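Local atomic coordinates of transcriptional regulator (PDB entry 2O0Y), a protein that probably binds DNA as a transcription factor of the IclR family, through a helix-turn-helix domain joined to a C-terminal GAF-like domain. Residues B[211-216]-B[250-255]; B[154-159]-B[220-225]; B[113-118]-B[136-141]. All coordinates share one frame; numbering follows the deposited sequence.

Contact 1: B[211-216]-B[250-255]; sequences PLVDSH and EISAIG
This is a helix-on-sheet contact in the C-terminal domain, where the last turn of helix 237-254 meets the end of strand 205-213. Ser252 carries the polar part. The backbone N-H of Val213 points at Ser252 OG, with N to OG 3.0 Å and a nearly straight bond of 168°. With OG anti to its own carbonyl carbon (chi1 -71°), the hydroxyl sits beside the Ser252 backbone N and meets this N-H. It also makes a weak hydrogen bond with Ala248 O, one turn back in the same helix. A water joins Ser252 OG, 2.6 Å away, to Pro211 O. A second water donates to both Val213 O and Ser252 O. Beside these bonds, Val213 CG2 lies 3.9 Å from Ser252 CB. Deeper in, the branches of Leu212 and Ile251 cross obliquely, with Leu212 CD2 3.9 Å from Ile251 CG2. Leu223 of the next strand touches both residues and continues this apolar layer. An alanine in place of Ser252 would probably leave Val213 N without its side-chain acceptor and the first water without its helix partner. The strand and helix segments run nearly parallel, 18° apart, as a helix laid on the antiparallel sheet of a GAF-like domain.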
loop_
_atom_site.group_PDB
_atom_site.type_symbol
_atom_site.label_atom_id
_atom_site.label_comp_id
_atom_site.label_asym_id
_atom_site.label_seq_id
_atom_site.Cartn_x
_atom_site.Cartn_y
_atom_site.Cartn_z
ATOM N N PRO B 211 -21.979 4.248 -9.864
ATOM C CA PRO B 211 -20.593 3.904 -10.060
ATOM C C PRO B 211 -19.802 5.099 -10.583
ATOM O O PRO B 211 -20.295 5.872 -11.415
ATOM C CB PRO B 211 -20.638 2.809 -11.155
ATOM C CG PRO B 211 -21.923 2.978 -11.860
ATOM C CD PRO B 211 -22.866 3.656 -10.885
ATOM N N LEU B 212 -18.563 5.208 -10.117
ATOM C CA LEU B 212 -17.578 6.067 -10.777
ATOM C C LEU B 212 -16.578 5.125 -11.437
ATOM O O LEU B 212 -16.175 4.143 -10.817
ATOM C CB LEU B 212 -16.856 6.917 -9.717
ATOM C CG LEU B 212 -17.846 7.818 -8.957
ATOM C CD1 LEU B 212 -17.028 8.511 -7.823
ATOM C CD2 LEU B 212 -18.426 8.841 -9.931
ATOM N N VAL B 213 -16.182 5.423 -12.683
ATOM C CA VAL B 213 -15.349 4.488 -13.474
ATOM C C VAL B 213 -14.037 5.124 -13.936
ATOM O O VAL B 213 -13.921 6.385 -14.002
ATOM C CB VAL B 213 -16.136 3.960 -14.692
ATOM C CG1 VAL B 213 -17.434 3.191 -14.223
ATOM C CG2 VAL B 213 -16.591 5.099 -15.577
ATOM N N ASP B 214 -13.033 4.277 -14.208
ATOM C CA ASP B 214 -11.844 4.754 -14.887
ATOM C C ASP B 214 -12.124 4.964 -16.387
ATOM O O ASP B 214 -13.254 4.773 -16.846
ATOM C CB ASP B 214 -10.657 3.812 -14.664
ATOM C CG ASP B 214 -10.914 2.435 -15.156
ATOM O OD1 ASP B 214 -11.841 2.252 -15.991
ATOM O OD2 ASP B 214 -10.180 1.535 -14.733
ATOM N N SER B 215 -11.129 5.426 -17.132
ATOM C CA SER B 215 -11.294 5.569 -18.579
ATOM C C SER B 215 -11.838 4.304 -19.281
ATOM O O SER B 215 -12.586 4.426 -20.254
ATOM C CB SER B 215 -9.968 5.952 -19.234
ATOM O OG SER B 215 -9.672 7.302 -18.876
ATOM N N HIS B 216 -11.441 3.118 -18.795
ATOM C CA HIS B 216 -11.884 1.833 -19.365
ATOM C C HIS B 216 -13.363 1.520 -19.075
ATOM O O HIS B 216 -14.015 0.802 -19.853
ATOM C CB HIS B 216 -10.997 0.681 -18.880
ATOM C CG HIS B 216 -11.369 -0.647 -19.470
ATOM N ND1 HIS B 216 -11.030 -1.014 -20.762
ATOM C CD2 HIS B 216 -12.104 -1.673 -18.969
ATOM C CE1 HIS B 216 -11.497 -2.225 -21.009
ATOM N NE2 HIS B 216 -12.158 -2.645 -19.946
ATOM N N GLU B 250 -19.983 13.436 -14.678
ATOM C CA GLU B 250 -18.999 14.536 -14.690
ATOM C C GLU B 250 -17.694 14.158 -13.996
ATOM O O GLU B 250 -16.636 14.469 -14.480
ATOM C CB GLU B 250 -19.591 15.769 -14.023
ATOM C CG GLU B 250 -20.720 16.425 -14.871
ATOM C CD GLU B 250 -21.612 17.349 -14.076
ATOM O OE1 GLU B 250 -21.178 17.882 -13.050
ATOM O OE2 GLU B 250 -22.776 17.559 -14.483
ATOM N N ILE B 251 -17.790 13.512 -12.832
ATOM C CA ILE B 251 -16.608 13.058 -12.066
ATOM C C ILE B 251 -15.830 11.967 -12.834
ATOM O O ILE B 251 -14.583 11.984 -12.902
ATOM C CB ILE B 251 -17.048 12.559 -10.629
ATOM C CG1 ILE B 251 -17.480 13.753 -9.765
ATOM C CG2 ILE B 251 -15.936 11.820 -9.955
ATOM C CD1 ILE B 251 -18.283 13.295 -8.508
ATOM N N SER B 252 -16.539 11.023 -13.433
ATOM C CA SER B 252 -15.874 10.004 -14.221
ATOM C C SER B 252 -15.211 10.670 -15.440
ATOM O O SER B 252 -14.109 10.280 -15.825
ATOM C CB SER B 252 -16.839 8.902 -14.666
ATOM O OG SER B 252 -17.226 8.092 -13.564
ATOM N N ALA B 253 -15.864 11.675 -16.033
ATOM C CA ALA B 253 -15.220 12.398 -17.163
ATOM C C ALA B 253 -13.904 13.062 -16.772
ATOM O O ALA B 253 -12.952 13.008 -17.541
ATOM C CB ALA B 253 -16.162 13.413 -17.814
ATOM N N ILE B 254 -13.871 13.697 -15.603
ATOM C CA ILE B 254 -12.669 14.352 -15.058
ATOM C C ILE B 254 -11.618 13.299 -14.699
ATOM O O ILE B 254 -10.443 13.442 -15.041
ATOM C CB ILE B 254 -13.038 15.196 -13.788
ATOM C CG1 ILE B 254 -13.802 16.449 -14.201
ATOM C CG2 ILE B 254 -11.804 15.630 -12.988
ATOM C CD1 ILE B 254 -14.612 17.066 -13.073
ATOM N N GLY B 255 -12.024 12.276 -13.944
ATOM C CA GLY B 255 -11.126 11.186 -13.646
ATOM C C GLY B 255 -10.676 11.252 -12.204
ATOM O O GLY B 255 -10.703 12.335 -11.606
HETATM O O HOH W 1 -19.694 7.313 -13.796
HETATM O O HOH W 2 -13.111 7.999 -15.865
#

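Contact 2: B[154-159]-B[220-225]; sequences GKILLL and VAALTL
The contact belongs to the side of the central antiparallel sheet that faces helix 152-157, where Ile156 and Leu157 reach strand 219-228 at Ala221 and Ala222. It is wholly apolar between side chains. Ile156 CG2 sits 3.6 Å from Ala222 CB, the closest approach of the two segments. CG2 is anti to the Ile156 backbone N, which directs this methyl at the strand while the end of the longer branch leads away from it. Ile156 also touches Ser209 and Pro211 of strand 205-213, so it spans two neighbouring strands. Leu157 comes in with one methyl: its CD2 lies 4.0 Å from Ala221 CA, over the backbone and not against the Ala221 side chain. Its CG is 4.2 Å from Ala222 CB.

The sheet is that of the GAF-like C-terminal domain of IclR regulators, and here it bears a classic beta bulge. Val220 and Ala221 both face Leu212 on the adjacent strand. Ala221 CB points away from helix 152-157, whereas Ala222 CB points toward it. The small methyl of Ala222 lets the helix backbone come near, with Ile156 CA 6.1 Å from Ala222 CA. On the other face of the strand, Leu223 packs on Ala247 and Ile251 of helix 237-254.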
loop_
_atom_site.group_PDB
_atom_site.type_symbol
_atom_site.label_atom_id
_atom_site.label_comp_id
_atom_site.label_asym_id
_atom_site.label_seq_id
_atom_site.Cartn_x
_atom_site.Cartn_y
_atom_site.Cartn_z
ATOM N N GLY B 154 -21.951 -0.545 -1.167
ATOM C CA GLY B 154 -21.338 -1.876 -1.193
ATOM C C GLY B 154 -21.675 -2.655 -2.466
ATOM O O GLY B 154 -20.810 -3.276 -3.080
ATOM N N LYS B 155 -22.954 -2.670 -2.853
ATOM C CA LYS B 155 -23.363 -3.362 -4.075
ATOM C C LYS B 155 -22.848 -2.704 -5.370
ATOM O O LYS B 155 -22.679 -3.370 -6.376
ATOM C CB LYS B 155 -24.885 -3.531 -4.106
ATOM C CG LYS B 155 -25.352 -4.643 -3.145
ATOM C CD LYS B 155 -26.900 -4.708 -3.015
ATOM C CE LYS B 155 -27.423 -4.011 -1.745
ATOM N NZ LYS B 155 -27.174 -4.798 -0.454
ATOM N N ILE B 156 -22.605 -1.396 -5.347
ATOM C CA ILE B 156 -21.982 -0.729 -6.501
ATOM C C ILE B 156 -20.511 -1.163 -6.574
ATOM O O ILE B 156 -20.056 -1.576 -7.619
ATOM C CB ILE B 156 -22.115 0.814 -6.448
ATOM C CG1 ILE B 156 -23.593 1.248 -6.663
ATOM C CG2 ILE B 156 -21.156 1.497 -7.466
ATOM C CD1 ILE B 156 -24.104 1.015 -8.090
ATOM N N LEU B 157 -19.783 -1.138 -5.452
ATOM C CA LEU B 157 -18.373 -1.563 -5.472
ATOM C C LEU B 157 -18.232 -3.002 -5.916
ATOM O O LEU B 157 -17.232 -3.345 -6.536
ATOM C CB LEU B 157 -17.719 -1.374 -4.105
ATOM C CG LEU B 157 -17.647 0.107 -3.711
ATOM C CD1 LEU B 157 -17.338 0.226 -2.215
ATOM C CD2 LEU B 157 -16.562 0.806 -4.573
ATOM N N LEU B 158 -19.214 -3.854 -5.606
ATOM C CA LEU B 158 -19.080 -5.281 -5.944
ATOM C C LEU B 158 -19.309 -5.515 -7.423
ATOM O O LEU B 158 -19.159 -6.636 -7.887
ATOM C CB LEU B 158 -20.050 -6.157 -5.138
ATOM C CG LEU B 158 -19.652 -6.328 -3.674
ATOM C CD1 LEU B 158 -20.824 -6.899 -2.834
ATOM C CD2 LEU B 158 -18.365 -7.197 -3.566
ATOM N N LEU B 159 -19.676 -4.462 -8.166
ATOM C CA LEU B 159 -19.795 -4.537 -9.638
ATOM C C LEU B 159 -18.452 -4.872 -10.231
ATOM O O LEU B 159 -18.382 -5.586 -11.242
ATOM C CB LEU B 159 -20.260 -3.212 -10.250
ATOM C CG LEU B 159 -21.707 -2.753 -10.074
ATOM C CD1 LEU B 159 -21.909 -1.348 -10.666
ATOM C CD2 LEU B 159 -22.675 -3.714 -10.720
ATOM N N VAL B 220 -14.402 2.058 -10.053
ATOM C CA VAL B 220 -13.302 2.274 -9.109
ATOM C C VAL B 220 -13.801 2.904 -7.812
ATOM O O VAL B 220 -13.106 2.925 -6.825
ATOM C CB VAL B 220 -12.191 3.163 -9.696
ATOM C CG1 VAL B 220 -11.462 2.401 -10.886
ATOM C CG2 VAL B 220 -12.716 4.527 -10.132
ATOM N N ALA B 221 -15.015 3.423 -7.816
ATOM C CA ALA B 221 -15.542 4.070 -6.608
ATOM C C ALA B 221 -17.037 4.150 -6.759
ATOM O O ALA B 221 -17.567 3.847 -7.824
ATOM C CB ALA B 221 -14.942 5.487 -6.436
ATOM N N ALA B 222 -17.727 4.542 -5.690
ATOM C CA ALA B 222 -19.190 4.632 -5.722
ATOM C C ALA B 222 -19.574 5.997 -5.166
ATOM O O ALA B 222 -19.247 6.325 -4.019
ATOM C CB ALA B 222 -19.768 3.536 -4.896
ATOM N N LEU B 223 -20.185 6.838 -5.988
ATOM C CA LEU B 223 -20.620 8.133 -5.531
ATOM C C LEU B 223 -21.973 7.943 -4.825
ATOM O O LEU B 223 -22.958 7.524 -5.456
ATOM C CB LEU B 223 -20.788 9.073 -6.713
ATOM C CG LEU B 223 -21.226 10.509 -6.379
ATOM C CD1 LEU B 223 -20.047 11.264 -5.675
ATOM C CD2 LEU B 223 -21.595 11.279 -7.624
ATOM N N THR B 224 -22.051 8.289 -3.539
ATOM C CA THR B 224 -23.170 7.845 -2.755
ATOM C C THR B 224 -23.860 8.956 -1.926
ATOM O O THR B 224 -23.188 9.678 -1.211
ATOM C CB THR B 224 -22.695 6.726 -1.827
ATOM O OG1 THR B 224 -22.072 5.702 -2.637
ATOM C CG2 THR B 224 -23.862 6.089 -1.062
ATOM N N LEU B 225 -25.206 9.001 -1.959
ATOM C CA LEU B 225 -26.001 9.825 -1.010
ATOM C C LEU B 225 -26.488 8.926 0.107
ATOM O O LEU B 225 -26.937 7.840 -0.164
ATOM C CB LEU B 225 -27.245 10.372 -1.715
ATOM C CG LEU B 225 -27.125 11.238 -2.957
ATOM C CD1 LEU B 225 -28.517 11.725 -3.301
ATOM C CD2 LEU B 225 -26.198 12.441 -2.704
#

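Contact 3: B[113-118]-B[136-141]; sequences TVNLYI and VRSVIP
Ser138 O accepts a hydrogen bond from Thr113 OG1, with O to OG1 2.8 Å. The hydroxyl lies in the carbonyl plane, at a C=O...OG1 angle of 146°. The bond fixes the loop before strand 146-147 to the start of strand 113-120, in the antiparallel sheet of the GAF-like C-terminal domain. One water accepts from the backbone of both segments, 3.1 Å from Thr113 N and 3.0 Å from Ser138 N. Arg137 CG stands between its own backbone N and carbonyl carbon (chi1 67°), and the chain runs extended from CG to NE. It crosses Thr113 at about a right angle, and its CB, CG and CD all pass near Thr113 OG1, with CD at 3.7 Å. The charged end of Arg137 turns to other partners: a salt bridge to Glu131 and a hydrogen bond to Ala134 O. Farther along, Asn115 ND2 is 3.6 Å from Ser138 OG. Gln129 NE2 bonds both Asn115 OD1, which helps hold the amide in place, and Ile140 O, tying the strand to the loop a second time. At the far end Tyr117 OH is hydrogen-bonded to Arg124, and Ile140 CD1 touches that same phenol oxygen at 4.2 Å.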
loop_
_atom_site.group_PDB
_atom_site.type_symbol
_atom_site.label_atom_id
_atom_site.label_comp_id
_atom_site.label_asym_id
_atom_site.label_seq_id
_atom_site.Cartn_x
_atom_site.Cartn_y
_atom_site.Cartn_z
ATOM N N THR B 113 -25.740 14.194 2.604
ATOM C CA THR B 113 -24.303 13.977 2.663
ATOM C C THR B 113 -23.895 13.147 1.460
ATOM O O THR B 113 -24.570 12.158 1.154
ATOM C CB THR B 113 -23.911 13.261 3.951
ATOM O OG1 THR B 113 -24.126 14.180 5.052
ATOM C CG2 THR B 113 -22.370 12.842 3.903
ATOM N N VAL B 114 -22.814 13.565 0.782
ATOM C CA VAL B 114 -22.302 12.889 -0.392
ATOM C C VAL B 114 -21.015 12.208 0.027
ATOM O O VAL B 114 -20.091 12.882 0.451
ATOM C CB VAL B 114 -22.009 13.879 -1.505
ATOM C CG1 VAL B 114 -21.383 13.155 -2.666
ATOM C CG2 VAL B 114 -23.327 14.562 -1.947
ATOM N N ASN B 115 -20.944 10.874 -0.122
ATOM C CA ASN B 115 -19.751 10.074 0.272
ATOM C C ASN B 115 -19.112 9.490 -0.974
ATOM O O ASN B 115 -19.831 8.962 -1.827
ATOM C CB ASN B 115 -20.216 8.895 1.143
ATOM C CG ASN B 115 -20.691 9.354 2.523
ATOM O OD1 ASN B 115 -20.026 10.154 3.173
ATOM N ND2 ASN B 115 -21.858 8.903 2.935
ATOM N N LEU B 116 -17.787 9.527 -1.078
ATOM C CA LEU B 116 -17.121 8.852 -2.187
ATOM C C LEU B 116 -16.491 7.637 -1.554
ATOM O O LEU B 116 -15.597 7.779 -0.708
ATOM C CB LEU B 116 -16.025 9.710 -2.838
ATOM C CG LEU B 116 -15.450 9.213 -4.186
ATOM C CD1 LEU B 116 -14.855 10.377 -4.936
ATOM C CD2 LEU B 116 -14.286 8.280 -3.955
ATOM N N TYR B 117 -16.937 6.447 -1.947
ATOM C CA TYR B 117 -16.422 5.225 -1.325
ATOM C C TYR B 117 -15.553 4.460 -2.269
ATOM O O TYR B 117 -15.822 4.482 -3.462
ATOM C CB TYR B 117 -17.588 4.296 -1.096
ATOM C CG TYR B 117 -18.455 4.493 0.089
ATOM C CD1 TYR B 117 -18.104 3.908 1.305
ATOM C CD2 TYR B 117 -19.682 5.192 -0.003
ATOM C CE1 TYR B 117 -18.937 4.036 2.418
ATOM C CE2 TYR B 117 -20.525 5.295 1.098
ATOM C CZ TYR B 117 -20.145 4.694 2.296
ATOM O OH TYR B 117 -20.928 4.747 3.421
ATOM N N ILE B 118 -14.534 3.759 -1.740
ATOM C CA ILE B 118 -13.856 2.721 -2.491
ATOM C C ILE B 118 -13.918 1.394 -1.733
ATOM O O ILE B 118 -14.328 1.357 -0.565
ATOM C CB ILE B 118 -12.356 3.139 -2.708
ATOM C CG1 ILE B 118 -11.696 3.407 -1.350
ATOM C CG2 ILE B 118 -12.278 4.376 -3.610
ATOM C CD1 ILE B 118 -10.136 3.463 -1.352
ATOM N N VAL B 136 -30.345 16.310 10.770
ATOM C CA VAL B 136 -30.284 14.837 10.692
ATOM C C VAL B 136 -29.726 14.385 9.335
ATOM O O VAL B 136 -30.306 14.672 8.264
ATOM C CB VAL B 136 -31.673 14.191 11.002
ATOM C CG1 VAL B 136 -31.580 12.683 10.943
ATOM C CG2 VAL B 136 -32.166 14.624 12.358
ATOM N N ARG B 137 -28.566 13.739 9.350
ATOM C CA ARG B 137 -27.915 13.433 8.096
ATOM C C ARG B 137 -27.029 12.238 8.294
ATOM O O ARG B 137 -26.903 11.745 9.451
ATOM C CB ARG B 137 -27.128 14.645 7.595
ATOM C CG ARG B 137 -25.900 15.056 8.450
ATOM C CD ARG B 137 -25.280 16.286 7.812
ATOM N NE ARG B 137 -24.093 16.787 8.517
ATOM C CZ ARG B 137 -24.087 17.806 9.361
ATOM N NH1 ARG B 137 -25.207 18.450 9.714
ATOM N NH2 ARG B 137 -22.932 18.167 9.894
ATOM N N SER B 138 -26.454 11.731 7.198
ATOM C CA SER B 138 -25.418 10.690 7.302
ATOM C C SER B 138 -24.123 11.350 7.704
ATOM O O SER B 138 -23.711 12.373 7.130
ATOM C CB SER B 138 -25.130 9.958 5.963
ATOM O OG SER B 138 -23.759 9.492 5.979
ATOM N N VAL B 139 -23.470 10.781 8.705
ATOM C CA VAL B 139 -22.205 11.340 9.183
ATOM C C VAL B 139 -21.149 10.225 9.347
ATOM O O VAL B 139 -20.318 10.281 10.281
ATOM C CB VAL B 139 -22.422 12.110 10.511
ATOM C CG1 VAL B 139 -23.189 11.262 11.528
ATOM C CG2 VAL B 139 -21.121 12.546 11.092
ATOM N N ILE B 140 -21.151 9.251 8.441
ATOM C CA ILE B 140 -20.141 8.155 8.409
ATOM C C ILE B 140 -18.689 8.654 8.447
ATOM O O ILE B 140 -18.306 9.486 7.617
ATOM C CB ILE B 140 -20.315 7.282 7.136
ATOM C CG1 ILE B 140 -21.618 6.526 7.180
ATOM C CG2 ILE B 140 -19.288 6.160 7.080
ATOM C CD1 ILE B 140 -21.351 5.060 7.576
ATOM N N PRO B 141 -17.864 8.142 9.381
ATOM C CA PRO B 141 -16.477 8.589 9.417
ATOM C C PRO B 141 -15.608 8.187 8.227
ATOM O O PRO B 141 -15.775 7.088 7.670
ATOM C CB PRO B 141 -15.928 7.951 10.693
ATOM C CG PRO B 141 -16.805 6.844 10.985
ATOM C CD PRO B 141 -18.161 7.194 10.471
HETATM O O HOH W 3 -27.604 12.985 4.703
#

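All three contacts reach one antiparallel sheet. Contact 1 uses strand 205-213 and contact 2 its neighbour, strand 219-228; the two strands pair through backbone bonds of Leu212 with Val220 and Ala221. The next pairing, of strand 219-228 with strand 113-120, joins contact 2 to contact 3 through Ala222 with Tyr117 and Thr224 with Asn115. Contact 2 is buried and apolar. Contact 1 is partly buried and mixes leucine and isoleucine packing with a serine bond and two waters. Contact 3 holds a loop instead of a helix. Its chemistry is mainly polar, although four of its six touching residues are buried. Leu212 CD1 packs on Leu116 CG at 4.0 Å, bringing contacts 1 and 3 together.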